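Local coordinates for protein beta-glucanase (Bacteroides thetaiotaomicron, PDB 6EUG) that probably hydrolyses O-glycosidic bonds, its family 43 glycoside hydrolase domain acting as a beta-1,3-galactosidase in arabinogalactan breakdown, at residues D214-V219 with P265-K270; R111-Y116 with Q320-L325. One frame throughout, in Å; residues are numbered along the deposited sequence.

Contact 1: residues D214-V219 with P265-K270. With GIM (glucoimidazole), chain B.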
# COMPACT_ATOMS: atom_id res chain seq x y z
N ASP A 214 4.06 -4.74 2.16
CA ASP A 214 2.91 -4.05 1.61
C ASP A 214 2.79 -2.66 2.29
O ASP A 214 3.06 -2.53 3.50
CB ASP A 214 1.59 -4.80 1.84
CG ASP A 214 1.42 -6.04 0.98
OD1 ASP A 214 2.29 -6.42 0.16
OD2 ASP A 214 0.32 -6.64 1.11
N MET A 215 2.48 -1.64 1.49
CA MET A 215 2.47 -0.23 1.95
C MET A 215 1.54 0.69 1.17
O MET A 215 1.10 0.40 0.05
CB MET A 215 3.90 0.34 1.91
CG MET A 215 4.62 0.29 0.56
SD MET A 215 5.64 1.71 0.09
CE MET A 215 4.33 2.87 -0.32
N THR A 216 1.25 1.85 1.80
CA THR A 216 0.64 2.95 1.13
C THR A 216 1.09 4.27 1.75
O THR A 216 1.95 4.30 2.66
CB THR A 216 -0.89 2.80 1.09
OG1 THR A 216 -1.44 3.72 0.13
CG2 THR A 216 -1.55 3.01 2.48
N LEU A 217 0.56 5.35 1.17
CA LEU A 217 0.83 6.75 1.59
C LEU A 217 -0.46 7.50 1.80
O LEU A 217 -1.45 7.23 1.11
CB LEU A 217 1.66 7.50 0.53
CG LEU A 217 3.05 6.97 0.16
CD1 LEU A 217 3.66 7.72 -1.05
CD2 LEU A 217 4.02 7.00 1.33
N PHE A 218 -0.43 8.50 2.68
CA PHE A 218 -1.58 9.39 2.86
C PHE A 218 -1.13 10.80 3.22
O PHE A 218 -0.32 10.95 4.14
CB PHE A 218 -2.56 8.88 3.94
CG PHE A 218 -3.85 9.70 4.02
CD1 PHE A 218 -4.82 9.57 3.04
CD2 PHE A 218 -4.05 10.61 5.03
CE1 PHE A 218 -5.98 10.32 3.08
CE2 PHE A 218 -5.21 11.37 5.08
CZ PHE A 218 -6.18 11.23 4.11
N VAL A 219 -1.63 11.79 2.48
CA VAL A 219 -1.41 13.22 2.81
C VAL A 219 -2.62 13.77 3.61
O VAL A 219 -3.77 13.82 3.13
CB VAL A 219 -1.19 14.11 1.55
CG1 VAL A 219 -0.94 15.57 1.98
CG2 VAL A 219 -0.04 13.61 0.69
N PRO A 265 -2.79 -2.33 2.65
CA PRO A 265 -3.59 -1.21 3.23
C PRO A 265 -4.06 -0.17 2.20
O PRO A 265 -3.27 0.21 1.28
CB PRO A 265 -2.61 -0.58 4.23
CG PRO A 265 -1.28 -0.87 3.64
CD PRO A 265 -1.41 -2.30 3.17
N ALA A 266 -5.30 0.30 2.37
CA ALA A 266 -5.89 1.40 1.61
C ALA A 266 -6.62 2.30 2.63
O ALA A 266 -7.25 1.81 3.57
CB ALA A 266 -6.87 0.86 0.56
N ILE A 267 -6.48 3.60 2.46
CA ILE A 267 -6.89 4.59 3.49
C ILE A 267 -7.54 5.84 2.91
O ILE A 267 -7.15 6.29 1.84
CB ILE A 267 -5.70 4.97 4.40
CG1 ILE A 267 -6.16 5.84 5.61
CG2 ILE A 267 -4.58 5.65 3.63
CD1 ILE A 267 -5.11 5.94 6.71
N PHE A 268 -8.52 6.37 3.64
CA PHE A 268 -9.12 7.68 3.37
C PHE A 268 -9.59 8.36 4.65
O PHE A 268 -9.65 7.72 5.73
CB PHE A 268 -10.27 7.62 2.32
CG PHE A 268 -11.55 6.98 2.80
CD1 PHE A 268 -11.67 5.59 2.86
CD2 PHE A 268 -12.68 7.75 3.07
CE1 PHE A 268 -12.85 4.98 3.25
CE2 PHE A 268 -13.89 7.14 3.49
CZ PHE A 268 -13.96 5.74 3.57
N LYS A 269 -9.92 9.65 4.54
CA LYS A 269 -10.44 10.44 5.65
C LYS A 269 -11.72 11.12 5.19
O LYS A 269 -11.74 11.69 4.08
CB LYS A 269 -9.41 11.47 6.14
CG LYS A 269 -9.87 12.34 7.31
CD LYS A 269 -8.81 13.36 7.71
CE LYS A 269 -9.17 14.02 9.04
NZ LYS A 269 -8.19 15.00 9.54
N LYS A 270 -12.76 11.05 6.03
CA LYS A 270 -14.07 11.67 5.74
C LYS A 270 -14.65 12.32 6.99
O LYS A 270 -14.90 11.64 8.00
CB LYS A 270 -15.05 10.62 5.18
CG LYS A 270 -16.46 11.16 4.84
CD LYS A 270 -17.30 10.08 4.17
CE LYS A 270 -18.70 10.54 3.78
NZ LYS A 270 -19.62 10.47 4.95
C1 GIM B . 1.24 -10.53 -1.02
C2 GIM B . 1.22 -9.07 -1.29
N10 GIM B . 1.78 -11.47 -1.82
C3 GIM B . 1.54 -8.81 -2.77
C4 GIM B . 2.75 -9.70 -3.20
C5 GIM B . 2.37 -11.19 -3.16
C6 GIM B . 3.54 -12.12 -3.46
C7 GIM B . 0.99 -12.45 0.01
C8 GIM B . 1.62 -12.67 -1.20
N1 GIM B . 0.77 -11.12 0.10
O3 GIM B . 1.88 -7.43 -2.98
O2 GIM B . -0.02 -8.53 -0.76
O4 GIM B . 3.94 -9.47 -2.40
O6 GIM B . 4.50 -12.07 -2.41
O HOH W 1 -1.21 -1.18 -0.18
O HOH W 2 -3.49 2.22 -0.69
O HOH W 3 -4.09 6.65 0.27
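Phe-218 turns CG away from its own amide nitrogen (chi1 -173°), which sends the side chain across strand 265-270, where it crosses those of Ile-267 and Lys-269 at about a right angle. The root of the side chain meets the Ile-267 branch, Phe-218 CB lying 3.8 Å from Ile-267 CG2. The far end of the ring reaches the Lys-269 stem, Phe-218 CZ lying 3.8 Å from Lys-269 CB; the approach is oblique to the ring. Lys-269 then runs on extended, its ammonium going to the hydroxyl of Tyr-274 and the carboxylate of Asp-221.

The two strand axes are 6.5 Å apart and diverge by only 13°, yet no direct hydrogen bond links them. This is the geometry of the innermost strands of successive blades in a five-bladed beta-propeller, the GH43 fold, where each strand pairs with the next of its own blade: 215-219 with 225-231, and 265-270 with 273-279.

Water bridges the strands instead. Thr-216 OG1 donates to a water at 2.7 Å, which in turn donates to Pro-265 O at 2.8 Å; a second water joins Met-215 O to Pro-265 O. Thr-216 CG2 packs 3.5 Å from Pro-265 O. Where the strands converge, Asp-214 OD2 comes within 2.7 Å of the glucoimidazole O2 hydroxyl, from which it accepts a hydrogen bond, and OD2 is also held by the backbone N of Ala-264.

Contact 2: residues R111-Y116 with Q320-L325. With GIM (glucoimidazole), chain B.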
# COMPACT_ATOMS: atom_id res chain seq x y z
N ARG A 111 3.62 -2.31 -5.22
CA ARG A 111 2.70 -1.41 -4.55
C ARG A 111 3.14 0.05 -4.53
O ARG A 111 3.06 0.72 -3.51
CB ARG A 111 2.33 -1.97 -3.15
CG ARG A 111 1.54 -3.27 -3.21
CD ARG A 111 0.96 -3.74 -1.86
NE ARG A 111 0.30 -5.04 -2.04
CZ ARG A 111 -0.93 -5.23 -2.54
NH1 ARG A 111 -1.73 -4.21 -2.82
NH2 ARG A 111 -1.42 -6.47 -2.70
N PRO A 112 3.53 0.58 -5.72
CA PRO A 112 3.92 1.98 -5.75
C PRO A 112 2.80 2.96 -5.41
O PRO A 112 1.62 2.70 -5.73
CB PRO A 112 4.32 2.19 -7.22
CG PRO A 112 3.38 1.25 -7.96
CD PRO A 112 3.34 0.03 -7.07
N LYS A 113 3.16 4.09 -4.83
CA LYS A 113 2.24 5.20 -4.56
C LYS A 113 2.97 6.51 -4.81
O LYS A 113 4.15 6.63 -4.52
CB LYS A 113 1.69 5.18 -3.13
CG LYS A 113 1.08 3.83 -2.69
CD LYS A 113 -0.26 3.59 -3.38
CE LYS A 113 -0.80 2.20 -3.09
NZ LYS A 113 0.03 1.11 -3.73
N VAL A 114 2.24 7.49 -5.33
CA VAL A 114 2.77 8.84 -5.59
C VAL A 114 1.92 9.89 -4.90
O VAL A 114 0.67 9.86 -5.01
CB VAL A 114 2.85 9.14 -7.13
CG1 VAL A 114 3.45 10.50 -7.41
CG2 VAL A 114 3.70 8.08 -7.84
N ILE A 115 2.61 10.84 -4.26
CA ILE A 115 2.02 12.02 -3.63
C ILE A 115 2.71 13.32 -4.08
O ILE A 115 3.90 13.33 -4.38
CB ILE A 115 2.02 11.91 -2.09
CG1 ILE A 115 3.44 11.74 -1.52
CG2 ILE A 115 1.08 10.81 -1.63
CD1 ILE A 115 3.54 11.52 -0.03
N TYR A 116 1.94 14.41 -4.13
CA TYR A 116 2.48 15.71 -4.54
C TYR A 116 2.80 16.50 -3.31
O TYR A 116 1.95 16.61 -2.41
CB TYR A 116 1.45 16.48 -5.38
CG TYR A 116 1.91 17.87 -5.82
CD1 TYR A 116 2.94 18.03 -6.74
CD2 TYR A 116 1.31 19.03 -5.31
CE1 TYR A 116 3.37 19.30 -7.14
CE2 TYR A 116 1.72 20.31 -5.71
CZ TYR A 116 2.76 20.43 -6.62
OH TYR A 116 3.18 21.67 -7.01
N GLN A 320 -8.20 -8.15 -3.80
CA GLN A 320 -7.39 -7.67 -2.68
C GLN A 320 -7.21 -6.16 -2.82
O GLN A 320 -6.79 -5.67 -3.89
CB GLN A 320 -6.03 -8.38 -2.64
CG GLN A 320 -5.12 -8.03 -1.46
CD GLN A 320 -3.74 -8.68 -1.52
OE1 GLN A 320 -3.17 -8.87 -2.62
NE2 GLN A 320 -3.13 -8.92 -0.32
N SER A 321 -7.57 -5.41 -1.78
CA SER A 321 -7.42 -3.96 -1.74
C SER A 321 -6.10 -3.41 -2.29
O SER A 321 -5.03 -3.99 -2.03
CB SER A 321 -7.64 -3.49 -0.28
OG SER A 321 -6.78 -4.15 0.68
N THR A 322 -6.17 -2.27 -2.98
CA THR A 322 -4.95 -1.49 -3.35
C THR A 322 -4.98 0.01 -3.07
O THR A 322 -3.94 0.58 -2.78
CB THR A 322 -4.43 -1.79 -4.77
OG1 THR A 322 -3.10 -1.24 -4.95
CG2 THR A 322 -5.37 -1.30 -5.87
N TYR A 323 -6.14 0.67 -3.19
CA TYR A 323 -6.20 2.13 -3.06
C TYR A 323 -7.64 2.61 -2.87
O TYR A 323 -8.58 1.96 -3.35
CB TYR A 323 -5.59 2.81 -4.35
CG TYR A 323 -5.28 4.31 -4.15
CD1 TYR A 323 -4.18 4.70 -3.38
CD2 TYR A 323 -6.06 5.30 -4.74
CE1 TYR A 323 -3.92 6.05 -3.13
CE2 TYR A 323 -5.80 6.65 -4.51
CZ TYR A 323 -4.71 7.02 -3.72
OH TYR A 323 -4.44 8.35 -3.48
N ILE A 324 -7.80 3.76 -2.22
CA ILE A 324 -9.08 4.44 -2.15
C ILE A 324 -8.91 5.84 -2.75
O ILE A 324 -8.16 6.68 -2.22
CB ILE A 324 -9.73 4.41 -0.74
CG1 ILE A 324 -10.18 2.93 -0.45
CG2 ILE A 324 -11.00 5.28 -0.73
CD1 ILE A 324 -10.39 2.59 0.99
N LEU A 325 -9.60 6.07 -3.89
CA LEU A 325 -9.54 7.35 -4.64
C LEU A 325 -10.62 8.30 -4.15
O LEU A 325 -11.82 7.99 -4.33
CB LEU A 325 -9.77 7.12 -6.13
CG LEU A 325 -9.83 8.32 -7.09
CD1 LEU A 325 -8.54 9.13 -7.08
CD2 LEU A 325 -10.22 7.83 -8.48
C1 GIM B . 1.24 -10.53 -1.02
C2 GIM B . 1.22 -9.07 -1.29
N10 GIM B . 1.78 -11.47 -1.82
C3 GIM B . 1.54 -8.81 -2.77
C4 GIM B . 2.75 -9.70 -3.20
C5 GIM B . 2.37 -11.19 -3.16
C6 GIM B . 3.54 -12.12 -3.46
C7 GIM B . 0.99 -12.45 0.01
C8 GIM B . 1.62 -12.67 -1.20
N1 GIM B . 0.77 -11.12 0.10
O3 GIM B . 1.88 -7.43 -2.98
O2 GIM B . -0.02 -8.53 -0.76
O4 GIM B . 3.94 -9.47 -2.40
O6 GIM B . 4.50 -12.07 -2.41
O HOH W 4 -3.82 -5.71 -4.35
O HOH W 5 -1.20 -1.20 -2.95
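Arg-111 and Gln-320 come together around one hydroxyl of the glucoimidazole. Arg-111 NH2 donates to ligand O2 at 3.2 Å (N-H...O 146°), and Gln-320 NE2 donates to the same oxygen at 3.2 Å. Gln-320 OE1 lies 3.0 Å from Arg-111 NH2, at the edge of the guanidinium, with the amide turned 82° from the guanidinium plane. Arg-111 NE adds a weak bond to ligand O3 at 3.0 Å.

Beyond this first shell, the Trp-340 N-H, which can only donate, identifies Gln-320 OE1 as the amide oxygen, and NE2 is hydrogen-bonded to Ser-279 OG. Arg-111 NH1 makes a weak bond to Ser-321 O and also donates to a water, which accepts from Lys-113 NZ at 2.7 Å and donates to Thr-322 OG1 at 2.8 Å; OG1 is also hydrogen-bonded to Gly-48 O. Lys-113 is bent at chi2 and chi4, which folds NZ back over its own strand to Pro-112 O at 3.0 Å, 64° out of that carbonyl plane.

Strands 108-117 and 320-327 are the innermost of non-adjacent propeller blades, their segment axes 9.1 Å apart; strand 320-327 bulges at Thr-322 and Tyr-323 opposite Met-336 of strand 332-339, and Lys-113 also touches strand 215-219.

Contacts 1 and 2 have centres 7 Å apart, close to the centre of the folded chain (about 7 and 6 Å from it), and both reach the glucoimidazole. Together they involve four innermost strands, each at the edge of its own sheet, in the chain order 111-116, 214-219, 265-270, 320-325; contact 1 is thus nested within the loop closed by contact 2. They meet directly: Asp-214 OD1 is 3.3 Å from Arg-111 NE, a long, weak ion pair, while Thr-216 and Leu-217 pack on Lys-113, and Phe-268 on Ile-324. Four of the propeller's five blades therefore converge on its axis, and Arg-111, Asp-214 and Gln-320, far apart in sequence, share the sugar hydroxyl O2.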